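Long-range contacts in chitinase (Paenibacillus sp. FPU-7, PDB 5GZT), which probably cuts chitin and chitodextrins at internal N-acetyl-beta-D-glucosaminide (1->4)-beta-linkages, acting as an endochitinase: residues B[57-62]-B[79-84]; B[201-206]-B[238-243]; B[283-288]-B[342-347]; B[664-669]-B[727-732]. One frame throughout, in Å; residues are numbered along the deposited sequence.

Overall arrangement
The four contacts follow one another along the chain, each closing before the next opens, and sample successive modules of an elongated molecule. Interaction 1 joins neighbouring turns of the N-terminal parallel beta-helix, which is built on long parallel sheets. Interaction 2 pairs strands 197-203 and 239-243 of a four-stranded antiparallel sheet; its centre is about 60 Å from that of interaction 1. Interaction 3 lies in the first glycosyl hydrolase family 18 region; the centres of interactions 2 and 3 are about 50 Å apart. Interaction 4 lies in the immunoglobulin-like domain; the centres of interactions 3 and 4 are about 56 Å apart. Interactions 1 and 4 are about 120 Å apart between centres, so each contact lies wholly within its own module.

Interaction 1. Residues B[57-62]-B[79-84]; sequences LKDLLP and AASANP
Two successive turns of a parallel beta-helix meet here through the loops that follow strands 55-57 and 72-78, and Asp59 reaches from one loop to Ser81 of the next. Its CG stands anti to the backbone N (chi1 -164°), beside the carbonyl carbon, and the carboxylate carried there meets Ser81. Atom OD1 takes two bonds: Ser81 OG comes to 2.6 Å of Asp59 OD1 on the syn lone pair, while Ser81 N, 3.0 Å from Asp59 OD1, lies nearly in line with the C-O bond. One carboxylate oxygen thus grips both the hydroxyl and the backbone of the same serine. Where the strands run out, Ala79 N donates to Leu57 O at 3.0 Å. Nearby, the methyl of Ala80 packs against Leu61 CB, 4.0 Å from Ala80 CB, and Leu61 CD2 approaches the ring of Pro84 at CB. Lys58 to Leu61 form a type I beta turn, and Ala82 centres an inverse gamma turn. One water donates to Asp59 O and Leu61 O and accepts from Ala82 N; a second bridges Pro62 O and Ala82 O. Leu61 also touches Ile36 of the preceding turn and Val67. Such stacking of equivalent loops, coil upon coil, is characteristic of the parallel beta-helix.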
loop_
_atom_site.group_PDB
_atom_site.type_symbol
_atom_site.label_atom_id
_atom_site.label_comp_id
_atom_site.label_asym_id
_atom_site.label_seq_id
_atom_site.Cartn_x
_atom_site.Cartn_y
_atom_site.Cartn_z
ATOM N N LEU B 57 23.109 -47.456 42.163
ATOM C CA LEU B 57 23.770 -47.800 43.407
ATOM C C LEU B 57 22.638 -48.222 44.318
ATOM O O LEU B 57 21.765 -47.385 44.626
ATOM C CB LEU B 57 24.531 -46.588 44.017
ATOM C CG LEU B 57 25.838 -46.250 43.261
ATOM C CD1 LEU B 57 25.550 -45.916 41.822
ATOM C CD2 LEU B 57 26.582 -45.144 43.967
ATOM N N LYS B 58 22.592 -49.496 44.702
ATOM C CA LYS B 58 21.403 -50.037 45.434
ATOM C C LYS B 58 21.590 -49.983 46.895
ATOM O O LYS B 58 22.715 -49.694 47.373
ATOM C CB LYS B 58 21.107 -51.459 45.033
ATOM C CG LYS B 58 20.501 -51.579 43.652
ATOM C CD LYS B 58 19.027 -51.899 43.725
ATOM C CE LYS B 58 18.497 -52.059 42.333
ATOM N NZ LYS B 58 17.031 -51.990 42.348
ATOM N N ASP B 59 20.496 -50.239 47.638
ATOM C CA ASP B 59 20.553 -50.134 49.110
ATOM C C ASP B 59 21.550 -51.177 49.744
ATOM O O ASP B 59 21.995 -50.987 50.879
ATOM C CB ASP B 59 19.113 -50.159 49.783
ATOM C CG ASP B 59 19.121 -49.656 51.262
ATOM O OD1 ASP B 59 19.694 -48.594 51.633
ATOM O OD2 ASP B 59 18.545 -50.347 52.118
ATOM N N LEU B 60 21.917 -52.228 48.996
ATOM C CA LEU B 60 22.913 -53.247 49.455
ATOM C C LEU B 60 24.381 -52.680 49.491
ATOM O O LEU B 60 25.262 -53.250 50.180
ATOM C CB LEU B 60 22.786 -54.517 48.587
ATOM C CG LEU B 60 21.329 -55.074 48.326
ATOM C CD1 LEU B 60 20.997 -55.298 46.828
ATOM C CD2 LEU B 60 20.998 -56.318 49.171
ATOM N N LEU B 61 24.627 -51.554 48.781
ATOM C CA LEU B 61 25.913 -50.843 48.830
ATOM C C LEU B 61 26.427 -50.659 50.255
ATOM O O LEU B 61 25.756 -50.054 51.062
ATOM C CB LEU B 61 25.823 -49.451 48.182
ATOM C CG LEU B 61 27.194 -48.832 47.892
ATOM C CD1 LEU B 61 27.821 -49.541 46.715
ATOM C CD2 LEU B 61 27.081 -47.356 47.540
ATOM N N PRO B 62 27.640 -51.174 50.566
ATOM C CA PRO B 62 28.101 -51.046 51.958
ATOM C C PRO B 62 28.588 -49.649 52.291
ATOM O O PRO B 62 28.933 -48.875 51.378
ATOM C CB PRO B 62 29.269 -52.065 52.068
ATOM C CG PRO B 62 29.160 -52.942 50.883
ATOM C CD PRO B 62 28.360 -52.231 49.823
ATOM N N ALA B 79 20.704 -44.636 45.113
ATOM C CA ALA B 79 19.530 -45.080 45.860
ATOM C C ALA B 79 20.028 -45.987 46.984
ATOM O O ALA B 79 19.736 -47.199 47.016
ATOM C CB ALA B 79 18.616 -45.843 44.888
ATOM N N ALA B 80 20.855 -45.428 47.856
ATOM C CA ALA B 80 21.611 -46.249 48.792
ATOM C C ALA B 80 21.722 -45.468 50.069
ATOM O O ALA B 80 22.206 -44.327 50.071
ATOM C CB ALA B 80 22.982 -46.617 48.193
ATOM N N SER B 81 21.183 -46.040 51.158
ATOM C CA SER B 81 21.162 -45.364 52.487
ATOM C C SER B 81 22.500 -45.291 53.217
ATOM O O SER B 81 22.662 -44.489 54.173
ATOM C CB SER B 81 20.094 -46.013 53.416
ATOM O OG SER B 81 20.446 -47.358 53.742
ATOM N N ALA B 82 23.494 -46.063 52.787
ATOM C CA ALA B 82 24.775 -46.112 53.527
ATOM C C ALA B 82 25.720 -44.923 53.183
ATOM O O ALA B 82 26.888 -45.132 52.804
ATOM C CB ALA B 82 25.455 -47.476 53.291
ATOM N N ASN B 83 25.233 -43.692 53.387
ATOM C CA ASN B 83 26.027 -42.454 53.144
ATOM C C ASN B 83 26.892 -42.535 51.846
ATOM O O ASN B 83 28.124 -42.485 51.885
ATOM C CB ASN B 83 26.859 -42.094 54.375
ATOM C CG ASN B 83 26.047 -42.203 55.672
ATOM O OD1 ASN B 83 24.977 -41.564 55.839
ATOM N ND2 ASN B 83 26.526 -43.058 56.578
ATOM N N PRO B 84 26.219 -42.716 50.711
ATOM C CA PRO B 84 26.903 -43.046 49.494
ATOM C C PRO B 84 27.714 -41.836 48.966
ATOM O O PRO B 84 27.299 -40.719 49.170
ATOM C CB PRO B 84 25.760 -43.435 48.542
ATOM C CG PRO B 84 24.553 -42.691 49.033
ATOM C CD PRO B 84 24.765 -42.475 50.495
HETATM O O HOH W 1 23.375 -48.434 51.103
HETATM O O HOH W 2 28.412 -46.242 50.701
#

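Interaction 2. Residues B[201-206]-B[238-243]; sequences FNAYGW and PEVTFT
Phe201 O accepts the shortest bond of this strand pair, from Val240 N at 2.8 Å, nearly in line with the carbonyl. The return bond, Phe201 N to Val240 O, is 3.0 Å long and almost straight at 174°, which makes Phe201 and Val240 an antiparallel hydrogen-bonded pair. Asn202 and Glu239 form the next, non-hydrogen-bonded pair; beyond them Ala203 N donates to Pro238 O at 2.9 Å, tilted from the carbonyl plane. On the face bearing Phe201, the CG1 methyl of Val240 sits over the Phe201 ring in a CH-pi contact, 3.6 Å from the ring centroid and displaced toward the CE2 rim. With Phe201 CG between the backbone N and carbonyl carbon (chi1 52°), the ring it carries comes close to that methyl, Phe201 CE2 lying 3.2 Å from Val240 CG1. Ala203 CB meets the methyl too, 3.8 Å from Val240 CG1. The other face carries Asn202 and Glu239; the Asn202 side chain also lies beside the Pro238 ring, pointing the same way, with Asn202 OD1 3.5 Å from Pro238 CG. Both strands are inner members of a four-stranded antiparallel sheet, flanked by strand 184-191, where Val184 touches Phe201, and by strand 233-235, where Phe233 touches Val240.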
loop_
_atom_site.group_PDB
_atom_site.type_symbol
_atom_site.label_atom_id
_atom_site.label_comp_id
_atom_site.label_asym_id
_atom_site.label_seq_id
_atom_site.Cartn_x
_atom_site.Cartn_y
_atom_site.Cartn_z
ATOM N N PHE B 201 19.356 3.184 20.657
ATOM C CA PHE B 201 20.512 2.325 20.951
ATOM C C PHE B 201 21.238 2.765 22.235
ATOM O O PHE B 201 21.272 3.969 22.578
ATOM C CB PHE B 201 21.493 2.275 19.760
ATOM C CG PHE B 201 21.931 3.633 19.229
ATOM C CD1 PHE B 201 21.101 4.393 18.408
ATOM C CD2 PHE B 201 23.209 4.126 19.481
ATOM C CE1 PHE B 201 21.520 5.630 17.879
ATOM C CE2 PHE B 201 23.627 5.361 18.956
ATOM C CZ PHE B 201 22.782 6.120 18.162
ATOM N N ASN B 202 21.767 1.770 22.956
ATOM C CA ASN B 202 22.726 1.980 24.066
ATOM C C ASN B 202 24.145 2.089 23.485
ATOM O O ASN B 202 24.626 1.135 22.858
ATOM C CB ASN B 202 22.657 0.843 25.104
ATOM C CG ASN B 202 21.392 0.905 25.975
ATOM O OD1 ASN B 202 20.996 1.974 26.482
ATOM N ND2 ASN B 202 20.773 -0.253 26.186
ATOM N N ALA B 203 24.782 3.260 23.662
ATOM C CA ALA B 203 26.165 3.511 23.198
ATOM C C ALA B 203 27.130 3.579 24.387
ATOM O O ALA B 203 27.276 4.623 25.034
ATOM C CB ALA B 203 26.254 4.789 22.359
ATOM N N TYR B 204 27.777 2.449 24.668
ATOM C CA TYR B 204 28.851 2.394 25.649
ATOM C C TYR B 204 30.053 3.156 25.070
ATOM O O TYR B 204 30.297 3.147 23.845
ATOM C CB TYR B 204 29.208 0.948 26.002
ATOM C CG TYR B 204 28.021 0.082 26.424
ATOM C CD1 TYR B 204 27.070 0.548 27.349
ATOM C CD2 TYR B 204 27.854 -1.208 25.899
ATOM C CE1 TYR B 204 25.996 -0.240 27.731
ATOM C CE2 TYR B 204 26.785 -1.996 26.275
ATOM C CZ TYR B 204 25.862 -1.510 27.189
ATOM O OH TYR B 204 24.806 -2.293 27.568
ATOM N N GLY B 205 30.769 3.852 25.953
ATOM C CA GLY B 205 31.847 4.750 25.546
ATOM C C GLY B 205 31.340 5.946 24.765
ATOM O O GLY B 205 31.940 6.341 23.749
ATOM N N TRP B 206 30.226 6.513 25.231
ATOM C CA TRP B 206 29.654 7.681 24.586
ATOM C C TRP B 206 30.722 8.770 24.597
ATOM O O TRP B 206 31.068 9.269 25.668
ATOM C CB TRP B 206 28.366 8.176 25.295
ATOM C CG TRP B 206 27.771 9.404 24.613
ATOM C CD1 TRP B 206 27.544 10.641 25.167
ATOM C CD2 TRP B 206 27.391 9.506 23.235
ATOM N NE1 TRP B 206 27.037 11.498 24.217
ATOM C CE2 TRP B 206 26.921 10.823 23.030
ATOM C CE3 TRP B 206 27.383 8.605 22.157
ATOM C CZ2 TRP B 206 26.452 11.262 21.786
ATOM C CZ3 TRP B 206 26.923 9.043 20.923
ATOM C CH2 TRP B 206 26.461 10.363 20.745
ATOM N N PRO B 238 23.507 5.303 29.016
ATOM C CA PRO B 238 23.882 4.706 27.714
ATOM C C PRO B 238 22.848 5.024 26.575
ATOM O O PRO B 238 23.217 4.987 25.389
ATOM C CB PRO B 238 23.977 3.197 28.025
ATOM C CG PRO B 238 23.059 2.980 29.182
ATOM C CD PRO B 238 22.949 4.283 29.940
ATOM N N GLU B 239 21.602 5.368 26.939
ATOM C CA GLU B 239 20.497 5.581 25.977
ATOM C C GLU B 239 20.715 6.752 24.991
ATOM O O GLU B 239 20.863 7.893 25.408
ATOM C CB GLU B 239 19.170 5.804 26.746
ATOM C CG GLU B 239 18.449 4.528 27.180
ATOM C CD GLU B 239 17.460 4.038 26.131
ATOM O OE1 GLU B 239 16.400 4.681 25.968
ATOM O OE2 GLU B 239 17.748 3.018 25.462
ATOM N N VAL B 240 20.735 6.480 23.690
ATOM C CA VAL B 240 20.740 7.564 22.697
ATOM C C VAL B 240 19.713 7.231 21.644
ATOM O O VAL B 240 19.584 6.089 21.269
ATOM C CB VAL B 240 22.133 7.835 22.081
ATOM C CG1 VAL B 240 22.879 6.551 21.838
ATOM C CG2 VAL B 240 22.051 8.661 20.792
ATOM N N THR B 241 18.982 8.239 21.193
ATOM C CA THR B 241 17.836 8.047 20.301
ATOM C C THR B 241 17.954 8.995 19.091
ATOM O O THR B 241 18.002 10.222 19.258
ATOM C CB THR B 241 16.494 8.299 21.035
ATOM O OG1 THR B 241 16.323 9.708 21.218
ATOM C CG2 THR B 241 16.437 7.588 22.392
ATOM N N PHE B 242 18.039 8.434 17.886
ATOM C CA PHE B 242 18.094 9.260 16.702
ATOM C C PHE B 242 16.664 9.450 16.159
ATOM O O PHE B 242 15.858 8.516 16.202
ATOM C CB PHE B 242 19.018 8.642 15.670
ATOM C CG PHE B 242 18.902 9.276 14.329
ATOM C CD1 PHE B 242 19.503 10.500 14.080
ATOM C CD2 PHE B 242 18.147 8.675 13.328
ATOM C CE1 PHE B 242 19.385 11.110 12.844
ATOM C CE2 PHE B 242 18.018 9.281 12.097
ATOM C CZ PHE B 242 18.631 10.506 11.855
ATOM N N THR B 243 16.365 10.641 15.646
ATOM C CA THR B 243 15.032 10.943 15.165
ATOM C C THR B 243 15.110 11.680 13.853
ATOM O O THR B 243 15.511 12.826 13.827
ATOM C CB THR B 243 14.241 11.725 16.230
ATOM O OG1 THR B 243 14.018 10.865 17.357
ATOM C CG2 THR B 243 12.885 12.225 15.706
#

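Interaction 3. Residues B[283-288]-B[342-347]; sequences IPAWVD and NPDESN
Asn342 and Asn347 bind the backbone of the turn that follows strand 264-284, and this amide-rich side is the close part of the contact. Asn342 ND2 donates to Ala285 O at 2.9 Å, within its own amide plane but from above the plane of the carbonyl. The same nitrogen gives a nearly straight bond (170°) to Asp344 OD2, 3.0 Å away, which fixes the rotation of the amide. Asn347 CG is anti to the carbonyl carbon (chi1 -85°), and from there its amide meets the turn: Asn347 ND2 donates to Val287 O at 2.9 Å, bent to 132°, and has a second partner in Tyr306 OH. Ala285 CB tucks against the carboxylate of Asp344, 3.6 Å from Asp344 OD1, which is also hydrogen-bonded with Tyr306 OH. Together these contacts hold the type I turn Pro284 to Val287 against the start of helix 344-352, where Pro343 occupies the N-cap position. Toward Asp288 the fit is looser and includes water. The Asp288 side chain crosses the Pro343 ring at about a right angle, with Asp288 CG 3.9 Å from Pro343 CG. A water donates to Asp288 OD1 and Asn347 OD1 and accepts from Ser346 OG. Asp288 OD2 pairs with Lys291 in a salt bridge, and Asn347 OD1 also receives Trp289 N. The contact links a strand end to a helix start in a TIM barrel, the fold of family 18 glycosyl hydrolases.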
loop_
_atom_site.group_PDB
_atom_site.type_symbol
_atom_site.label_atom_id
_atom_site.label_comp_id
_atom_site.label_asym_id
_atom_site.label_seq_id
_atom_site.Cartn_x
_atom_site.Cartn_y
_atom_site.Cartn_z
ATOM N N ILE B 283 -3.530 -6.310 -7.740
ATOM C CA ILE B 283 -3.950 -6.098 -9.123
ATOM C C ILE B 283 -4.076 -7.457 -9.761
ATOM O O ILE B 283 -3.136 -8.211 -9.735
ATOM C CB ILE B 283 -2.909 -5.282 -9.893
ATOM C CG1 ILE B 283 -3.076 -3.798 -9.565
ATOM C CG2 ILE B 283 -3.053 -5.488 -11.409
ATOM C CD1 ILE B 283 -3.984 -3.036 -10.526
ATOM N N PRO B 284 -5.232 -7.765 -10.381
ATOM C CA PRO B 284 -5.479 -9.090 -10.853
ATOM C C PRO B 284 -4.785 -9.350 -12.200
ATOM O O PRO B 284 -4.784 -8.493 -13.084
ATOM C CB PRO B 284 -6.991 -9.096 -11.100
ATOM C CG PRO B 284 -7.312 -7.707 -11.417
ATOM C CD PRO B 284 -6.400 -6.888 -10.557
ATOM N N ALA B 285 -4.317 -10.561 -12.349
ATOM C CA ALA B 285 -3.569 -10.972 -13.530
ATOM C C ALA B 285 -4.462 -11.156 -14.726
ATOM O O ALA B 285 -3.984 -11.123 -15.852
ATOM C CB ALA B 285 -2.830 -12.270 -13.245
ATOM N N TRP B 286 -5.748 -11.293 -14.479
ATOM C CA TRP B 286 -6.716 -11.718 -15.494
ATOM C C TRP B 286 -7.378 -10.540 -16.150
ATOM O O TRP B 286 -8.292 -10.723 -16.902
ATOM C CB TRP B 286 -7.768 -12.683 -14.885
ATOM C CG TRP B 286 -8.308 -12.331 -13.520
ATOM C CD1 TRP B 286 -9.336 -11.470 -13.228
ATOM C CD2 TRP B 286 -7.864 -12.846 -12.258
ATOM N NE1 TRP B 286 -9.559 -11.428 -11.853
ATOM C CE2 TRP B 286 -8.634 -12.213 -11.243
ATOM C CE3 TRP B 286 -6.851 -13.733 -11.883
ATOM C CZ2 TRP B 286 -8.480 -12.509 -9.887
ATOM C CZ3 TRP B 286 -6.654 -13.990 -10.556
ATOM C CH2 TRP B 286 -7.467 -13.395 -9.563
ATOM N N VAL B 287 -7.000 -9.321 -15.795
ATOM C CA VAL B 287 -7.346 -8.168 -16.604
ATOM C C VAL B 287 -6.174 -7.958 -17.566
ATOM O O VAL B 287 -4.954 -8.146 -17.196
ATOM C CB VAL B 287 -7.598 -6.920 -15.703
ATOM C CG1 VAL B 287 -7.782 -5.631 -16.502
ATOM C CG2 VAL B 287 -8.800 -7.178 -14.809
ATOM N N ASP B 288 -6.528 -7.545 -18.774
ATOM C CA ASP B 288 -5.529 -7.222 -19.775
ATOM C C ASP B 288 -5.161 -5.805 -19.605
ATOM O O ASP B 288 -5.853 -4.917 -20.071
ATOM C CB ASP B 288 -6.055 -7.546 -21.178
ATOM C CG ASP B 288 -5.063 -7.218 -22.281
ATOM O OD1 ASP B 288 -4.110 -6.404 -22.117
ATOM O OD2 ASP B 288 -5.272 -7.802 -23.321
ATOM N N ASN B 342 -3.971 -15.872 -21.194
ATOM C CA ASN B 342 -3.858 -14.706 -20.284
ATOM C C ASN B 342 -2.539 -13.938 -20.518
ATOM O O ASN B 342 -1.499 -14.512 -20.448
ATOM C CB ASN B 342 -3.946 -15.180 -18.835
ATOM C CG ASN B 342 -4.207 -14.027 -17.906
ATOM O OD1 ASN B 342 -5.278 -13.416 -17.990
ATOM N ND2 ASN B 342 -3.164 -13.603 -17.171
ATOM N N PRO B 343 -2.585 -12.639 -20.793
ATOM C CA PRO B 343 -1.417 -11.881 -21.155
ATOM C C PRO B 343 -0.483 -11.403 -20.026
ATOM O O PRO B 343 -0.246 -10.212 -19.881
ATOM C CB PRO B 343 -2.030 -10.683 -21.850
ATOM C CG PRO B 343 -3.251 -10.458 -21.053
ATOM C CD PRO B 343 -3.789 -11.797 -20.828
ATOM N N ASP B 344 0.122 -12.358 -19.345
ATOM C CA ASP B 344 0.885 -12.092 -18.157
ATOM C C ASP B 344 2.108 -11.224 -18.414
ATOM O O ASP B 344 2.400 -10.247 -17.629
ATOM C CB ASP B 344 1.219 -13.381 -17.416
ATOM C CG ASP B 344 0.027 -13.962 -16.704
ATOM O OD1 ASP B 344 -0.403 -13.402 -15.616
ATOM O OD2 ASP B 344 -0.515 -14.962 -17.261
ATOM N N GLU B 345 2.777 -11.489 -19.539
ATOM C CA GLU B 345 4.015 -10.791 -19.823
ATOM C C GLU B 345 3.706 -9.389 -20.231
ATOM O O GLU B 345 4.370 -8.446 -19.780
ATOM C CB GLU B 345 4.859 -11.537 -20.881
ATOM C CG GLU B 345 5.244 -12.947 -20.418
ATOM C CD GLU B 345 6.513 -13.531 -21.061
ATOM O OE1 GLU B 345 6.831 -13.179 -22.231
ATOM O OE2 GLU B 345 7.168 -14.383 -20.390
ATOM N N SER B 346 2.718 -9.214 -21.083
ATOM C CA SER B 346 2.238 -7.864 -21.360
ATOM C C SER B 346 1.822 -7.097 -20.038
ATOM O O SER B 346 2.136 -5.910 -19.829
ATOM C CB SER B 346 1.008 -7.969 -22.264
ATOM O OG SER B 346 0.625 -6.682 -22.671
ATOM N N ASN B 347 1.085 -7.796 -19.182
ATOM C CA ASN B 347 0.549 -7.181 -17.941
ATOM C C ASN B 347 1.687 -6.642 -17.100
ATOM O O ASN B 347 1.777 -5.384 -16.818
ATOM C CB ASN B 347 -0.223 -8.226 -17.184
ATOM C CG ASN B 347 -1.658 -8.351 -17.647
ATOM O OD1 ASN B 347 -2.145 -7.584 -18.416
ATOM N ND2 ASN B 347 -2.339 -9.307 -17.127
HETATM O O HOH W 3 -1.701 -6.649 -21.033
#

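Interaction 4. Residues B[664-669]-B[727-732]; sequences ATYTQL and NVYDPI
Tyr666 O accepts from Val728 N at 2.9 Å, in the carbonyl plane and on a lone pair, and this single direct backbone bond joins two loops whose chains come nearest at Tyr666 and Asn727. Around it the Tyr666 side chain is met by Tyr729, Val728 O and Asn727. The CE1 atom of Tyr729 lies over one face of the Tyr666 ring, 3.6 Å from Tyr666 CE1; the rings meet obliquely, their planes 52° apart and their centroids separated by 4.8 Å. Val728 O stands at the edge of the Tyr666 ring, 3.6 Å from CD1. The Asn727 side chain crosses that of Tyr666 obliquely, amide and ring planes 22° apart. Asn727 CG, anti to the carbonyl carbon (chi1 -68°), lies 3.6 Å from Tyr666 CB. Separately, Asn727 OD1 comes to 3.3 Å of Thr667 CG2. From the same amide, Asn727 ND2 donates to Tyr729 OH at 3.0 Å, almost straight, which ties the phenol to the amide. A water bridges Thr665 O and Val728 O. Thr665 OG1 accepts from Thr667 N and Gln668 N, an ST turn and ST motif that shape the first loop. Lys761 makes a cation-pi contact with Tyr666. In the immunoglobulin-like domain, the contact joins the loops leading into strands 668-678 and 732-738, which belong to different sheets.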
loop_
_atom_site.group_PDB
_atom_site.type_symbol
_atom_site.label_atom_id
_atom_site.label_comp_id
_atom_site.label_asym_id
_atom_site.label_seq_id
_atom_site.Cartn_x
_atom_site.Cartn_y
_atom_site.Cartn_z
ATOM N N ALA B 664 -38.710 30.437 -15.522
ATOM C CA ALA B 664 -39.647 30.282 -16.681
ATOM C C ALA B 664 -40.030 31.644 -17.229
ATOM O O ALA B 664 -40.265 31.772 -18.387
ATOM C CB ALA B 664 -40.911 29.612 -16.134
ATOM N N THR B 665 -40.131 32.676 -16.390
ATOM C CA THR B 665 -40.420 34.053 -16.882
ATOM C C THR B 665 -39.466 34.981 -16.132
ATOM O O THR B 665 -38.544 34.507 -15.478
ATOM C CB THR B 665 -41.858 34.509 -16.610
ATOM O OG1 THR B 665 -42.076 34.614 -15.217
ATOM C CG2 THR B 665 -42.929 33.529 -17.285
ATOM N N TYR B 666 -39.650 36.285 -16.238
ATOM C CA TYR B 666 -38.854 37.183 -15.426
ATOM C C TYR B 666 -39.070 36.932 -13.964
ATOM O O TYR B 666 -38.189 37.214 -13.201
ATOM C CB TYR B 666 -39.123 38.674 -15.776
ATOM C CG TYR B 666 -38.357 39.206 -16.993
ATOM C CD1 TYR B 666 -37.032 38.956 -17.111
ATOM C CD2 TYR B 666 -38.976 39.921 -18.012
ATOM C CE1 TYR B 666 -36.290 39.375 -18.200
ATOM C CE2 TYR B 666 -38.219 40.431 -19.101
ATOM C CZ TYR B 666 -36.877 40.114 -19.192
ATOM O OH TYR B 666 -35.987 40.489 -20.197
ATOM N N THR B 667 -40.263 36.505 -13.523
ATOM C CA THR B 667 -40.474 36.323 -12.115
ATOM C C THR B 667 -40.877 34.891 -11.685
ATOM O O THR B 667 -40.842 34.595 -10.493
ATOM C CB THR B 667 -41.480 37.261 -11.559
ATOM O OG1 THR B 667 -42.710 37.119 -12.246
ATOM C CG2 THR B 667 -41.015 38.756 -11.747
ATOM N N GLN B 668 -41.256 34.025 -12.612
ATOM C CA GLN B 668 -41.701 32.653 -12.153
ATOM C C GLN B 668 -40.531 31.670 -12.136
ATOM O O GLN B 668 -39.890 31.458 -13.177
ATOM C CB GLN B 668 -42.848 32.152 -13.019
ATOM C CG GLN B 668 -43.860 31.264 -12.260
ATOM C CD GLN B 668 -44.457 31.807 -10.924
ATOM O OE1 GLN B 668 -44.684 33.031 -10.718
ATOM N NE2 GLN B 668 -44.721 30.852 -9.991
ATOM N N LEU B 669 -40.228 31.161 -10.937
ATOM C CA LEU B 669 -39.175 30.172 -10.777
ATOM C C LEU B 669 -39.843 28.807 -10.675
ATOM O O LEU B 669 -40.603 28.622 -9.763
ATOM C CB LEU B 669 -38.441 30.474 -9.507
ATOM C CG LEU B 669 -37.324 29.511 -9.153
ATOM C CD1 LEU B 669 -36.202 29.527 -10.136
ATOM C CD2 LEU B 669 -36.818 29.895 -7.800
ATOM N N ASN B 727 -37.953 41.333 -11.271
ATOM C CA ASN B 727 -37.544 40.617 -12.451
ATOM C C ASN B 727 -36.118 40.071 -12.285
ATOM O O ASN B 727 -35.245 40.778 -11.751
ATOM C CB ASN B 727 -37.619 41.499 -13.693
ATOM C CG ASN B 727 -39.031 41.871 -14.082
ATOM O OD1 ASN B 727 -39.963 41.308 -13.605
ATOM N ND2 ASN B 727 -39.176 42.870 -14.976
ATOM N N VAL B 728 -35.871 38.870 -12.838
ATOM C CA VAL B 728 -34.559 38.265 -12.757
ATOM C C VAL B 728 -33.967 38.357 -14.154
ATOM O O VAL B 728 -34.418 37.672 -15.059
ATOM C CB VAL B 728 -34.659 36.780 -12.264
ATOM C CG1 VAL B 728 -33.317 36.116 -12.389
ATOM C CG2 VAL B 728 -35.235 36.729 -10.877
ATOM N N TYR B 729 -33.003 39.270 -14.328
ATOM C CA TYR B 729 -32.296 39.534 -15.623
ATOM C C TYR B 729 -30.992 38.815 -15.725
ATOM O O TYR B 729 -30.451 38.657 -16.824
ATOM C CB TYR B 729 -31.980 41.049 -15.768
ATOM C CG TYR B 729 -33.210 41.884 -15.889
ATOM C CD1 TYR B 729 -33.942 41.896 -17.083
ATOM C CD2 TYR B 729 -33.665 42.620 -14.839
ATOM C CE1 TYR B 729 -35.145 42.608 -17.178
ATOM C CE2 TYR B 729 -34.838 43.373 -14.931
ATOM C CZ TYR B 729 -35.578 43.353 -16.101
ATOM O OH TYR B 729 -36.724 44.076 -16.168
ATOM N N ASP B 730 -30.369 38.521 -14.610
ATOM C CA ASP B 730 -29.067 37.850 -14.632
ATOM C C ASP B 730 -29.062 36.609 -13.728
ATOM O O ASP B 730 -29.888 36.501 -12.910
ATOM C CB ASP B 730 -28.032 38.790 -14.101
ATOM C CG ASP B 730 -27.699 39.866 -15.123
ATOM O OD1 ASP B 730 -27.113 39.547 -16.204
ATOM O OD2 ASP B 730 -28.101 40.955 -14.813
ATOM N N PRO B 731 -28.057 35.762 -13.837
ATOM C CA PRO B 731 -28.076 34.550 -12.992
ATOM C C PRO B 731 -27.954 34.922 -11.504
ATOM O O PRO B 731 -27.372 35.947 -11.187
ATOM C CB PRO B 731 -26.861 33.796 -13.464
ATOM C CG PRO B 731 -26.648 34.183 -14.839
ATOM C CD PRO B 731 -26.996 35.681 -14.859
ATOM N N ILE B 732 -28.498 34.080 -10.644
ATOM C CA ILE B 732 -28.388 34.167 -9.226
ATOM C C ILE B 732 -27.437 33.073 -8.751
ATOM O O ILE B 732 -27.637 31.865 -9.065
ATOM C CB ILE B 732 -29.759 33.998 -8.593
ATOM C CG1 ILE B 732 -30.740 35.142 -9.068
ATOM C CG2 ILE B 732 -29.594 33.982 -7.051
ATOM C CD1 ILE B 732 -32.172 34.905 -8.728
HETATM O O HOH W 4 -35.692 35.395 -15.631
#